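Local coordinates for protein probable oxidoreductase (Pseudomonas aeruginosa, PDB 4B7C) that probably catalyses an NADP-dependent oxidation or reduction, as a member of the medium-chain dehydrogenase/reductase family, at residues 306-311 and 330-335. Sequence-based numbering, arbitrary orientation.
Sequences REDIVE and GKLVLK
Asp308 and Val310 stand opposite Leu332 and Leu334 and bond to the residues that flank them, Lys331, Val333 and Lys335, in a parallel ladder that joins strands 307-311 and 331-335, whose short axes approach to 4.6 Å at 27°. Five backbone hydrogen bonds hold it. Asp308 N gives to Lys331 O at 2.7 Å and its O takes Val333 N, after which Val310 N gives to Val333 O and its O takes Lys335 N; Arg306 O, bonded to Lys331 N, opens the series. The bond from Val310 N is nearly straight, 169° at the hydrogen. CA-H...O contacts supplement the ladder, as from Ile309 CA to Val333 O at 3.4 Å.

Apolar contacts form on both faces. On the face of Asp308 and Val310, CD1 of Leu332 touches Val310 CG2 at 4.1 Å, while CD1 of Leu334 meets Val310 CG1; Thr319 and Phe316 of helix 316-321 pack against this side. On the other, Ile309 CG1 lies beside Val333 CB and its CG2 approaches Lys335 CB.

Polar groups are engaged mostly elsewhere. Asp308 CG stands anti to the backbone N (chi1 -177°), alongside Leu332, with OD2 3.6 Å from Leu332 CD1 while salt-bridged to Lys322. Lys331 NZ reaches Leu332 O at 3.0 Å, as well as Ser49 and Asp51. Glu311 and Lys335 run side by side through their methylenes, but OE1 of Glu311 and NZ of Lys335 are 5.5 Å apart. At the opening of the ladder, Arg306 CG rests 3.6 Å from Gly330 CA.

With helix 316-321 as the connection, this is a beta-alpha-beta unit; strand 41-49 runs antiparallel to 331-335, making the sheet mixed. Backbone bonding therefore ties the C-terminal strands into the sheet of the GroES-like domain, while Asp308 and Lys331 spend their charges on Lys322 and Asp51 outside the two strands.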
loop_
_atom_site.group_PDB
_atom_site.type_symbol
_atom_site.label_atom_id
_atom_site.label_comp_id
_atom_site.label_asym_id
_atom_site.label_seq_id
_atom_site.Cartn_x
_atom_site.Cartn_y
_atom_site.Cartn_z
ATOM N N ARG B 306 -3.932 -12.187 -28.025
ATOM C CA ARG B 306 -4.581 -13.485 -28.282
ATOM C C ARG B 306 -5.946 -13.579 -27.608
ATOM O O ARG B 306 -6.090 -13.326 -26.410
ATOM C CB ARG B 306 -3.738 -14.726 -27.897
ATOM C CG ARG B 306 -3.253 -14.781 -26.462
ATOM C CD ARG B 306 -2.260 -15.927 -26.258
ATOM N NE ARG B 306 -2.687 -17.194 -26.875
ATOM C CZ ARG B 306 -2.267 -18.390 -26.480
ATOM N NH1 ARG B 306 -1.420 -18.497 -25.465
ATOM N NH2 ARG B 306 -2.714 -19.482 -27.097
ATOM N N GLU B 307 -6.935 -14.002 -28.385
ATOM C CA GLU B 307 -8.260 -14.279 -27.858
ATOM C C GLU B 307 -8.610 -15.757 -28.000
ATOM O O GLU B 307 -8.349 -16.383 -29.026
ATOM C CB GLU B 307 -9.320 -13.430 -28.552
ATOM C CG GLU B 307 -9.146 -11.930 -28.341
ATOM C CD GLU B 307 -8.135 -11.307 -29.286
ATOM O OE1 GLU B 307 -7.976 -11.827 -30.405
ATOM O OE2 GLU B 307 -7.488 -10.308 -28.910
ATOM N N ASP B 308 -9.177 -16.313 -26.937
ATOM C CA ASP B 308 -9.695 -17.677 -26.949
ATOM C C ASP B 308 -11.208 -17.609 -27.086
ATOM O O ASP B 308 -11.917 -17.310 -26.119
ATOM C CB ASP B 308 -9.287 -18.426 -25.665
ATOM C CG ASP B 308 -9.748 -19.876 -25.652
ATOM O OD1 ASP B 308 -9.964 -20.458 -26.737
ATOM O OD2 ASP B 308 -9.888 -20.438 -24.537
ATOM N N ILE B 309 -11.696 -17.905 -28.287
ATOM C CA ILE B 309 -13.113 -17.749 -28.611
ATOM C C ILE B 309 -13.873 -19.063 -28.548
ATOM O O ILE B 309 -13.573 -20.009 -29.277
ATOM C CB ILE B 309 -13.308 -17.112 -29.997
ATOM C CG1 ILE B 309 -12.774 -15.684 -29.978
ATOM C CG2 ILE B 309 -14.789 -17.079 -30.371
ATOM C CD1 ILE B 309 -12.475 -15.131 -31.363
ATOM N N VAL B 310 -14.838 -19.119 -27.640
ATOM C CA VAL B 310 -15.714 -20.278 -27.479
ATOM C C VAL B 310 -17.102 -19.883 -27.939
ATOM O O VAL B 310 -17.560 -18.770 -27.660
ATOM C CB VAL B 310 -15.805 -20.754 -26.009
ATOM C CG1 VAL B 310 -16.905 -21.796 -25.842
ATOM C CG2 VAL B 310 -14.454 -21.266 -25.523
ATOM N N GLU B 311 -17.768 -20.797 -28.636
ATOM C CA GLU B 311 -19.036 -20.485 -29.285
ATOM C C GLU B 311 -20.237 -20.992 -28.522
ATOM O O GLU B 311 -20.230 -22.105 -27.993
ATOM C CB GLU B 311 -19.061 -21.023 -30.717
ATOM C CG GLU B 311 -18.026 -20.360 -31.624
ATOM C CD GLU B 311 -18.241 -20.660 -33.099
ATOM O OE1 GLU B 311 -19.414 -20.689 -33.495
ATOM O OE2 GLU B 311 -17.260 -20.841 -33.870
ATOM N N GLY B 330 -5.235 -17.425 -23.556
ATOM C CA GLY B 330 -5.512 -16.070 -23.942
ATOM C C GLY B 330 -6.864 -15.609 -23.445
ATOM O O GLY B 330 -7.604 -16.379 -22.825
ATOM N N LYS B 331 -7.187 -14.356 -23.752
ATOM C CA LYS B 331 -8.397 -13.710 -23.248
ATOM C C LYS B 331 -9.644 -14.482 -23.651
ATOM O O LYS B 331 -9.891 -14.719 -24.830
ATOM C CB LYS B 331 -8.470 -12.267 -23.751
ATOM C CG LYS B 331 -9.866 -11.653 -23.698
ATOM C CD LYS B 331 -10.235 -11.267 -22.299
ATOM C CE LYS B 331 -11.685 -10.890 -22.178
ATOM N NZ LYS B 331 -12.302 -11.640 -21.061
ATOM N N LEU B 332 -10.417 -14.896 -22.654
ATOM C CA LEU B 332 -11.572 -15.750 -22.899
ATOM C C LEU B 332 -12.759 -14.927 -23.376
ATOM O O LEU B 332 -13.252 -14.031 -22.676
ATOM C CB LEU B 332 -11.946 -16.559 -21.649
ATOM C CG LEU B 332 -12.959 -17.682 -21.855
ATOM C CD1 LEU B 332 -12.568 -18.640 -22.966
ATOM C CD2 LEU B 332 -13.068 -18.444 -20.538
ATOM N N VAL B 333 -13.250 -15.297 -24.553
ATOM C CA VAL B 333 -14.381 -14.614 -25.184
ATOM C C VAL B 333 -15.459 -15.599 -25.598
ATOM O O VAL B 333 -15.162 -16.647 -26.191
ATOM C CB VAL B 333 -13.935 -13.833 -26.430
ATOM C CG1 VAL B 333 -15.152 -13.298 -27.183
ATOM C CG2 VAL B 333 -13.009 -12.699 -26.013
ATOM N N LEU B 334 -16.699 -15.276 -25.256
ATOM C CA LEU B 334 -17.845 -16.114 -25.604
ATOM C C LEU B 334 -18.596 -15.505 -26.780
ATOM O O LEU B 334 -19.150 -14.412 -26.667
ATOM C CB LEU B 334 -18.791 -16.288 -24.409
ATOM C CG LEU B 334 -19.958 -17.271 -24.577
ATOM C CD1 LEU B 334 -19.426 -18.700 -24.676
ATOM C CD2 LEU B 334 -20.963 -17.179 -23.439
ATOM N N LYS B 335 -18.592 -16.206 -27.911
ATOM C CA LYS B 335 -19.362 -15.777 -29.077
ATOM C C LYS B 335 -20.805 -16.161 -28.856
ATOM O O LYS B 335 -21.112 -17.329 -28.636
ATOM C CB LYS B 335 -18.852 -16.407 -30.374
ATOM C CG LYS B 335 -19.515 -15.834 -31.623
ATOM C CD LYS B 335 -19.107 -16.585 -32.882
ATOM C CE LYS B 335 -19.403 -15.782 -34.141
ATOM N NZ LYS B 335 -20.855 -15.493 -34.313
#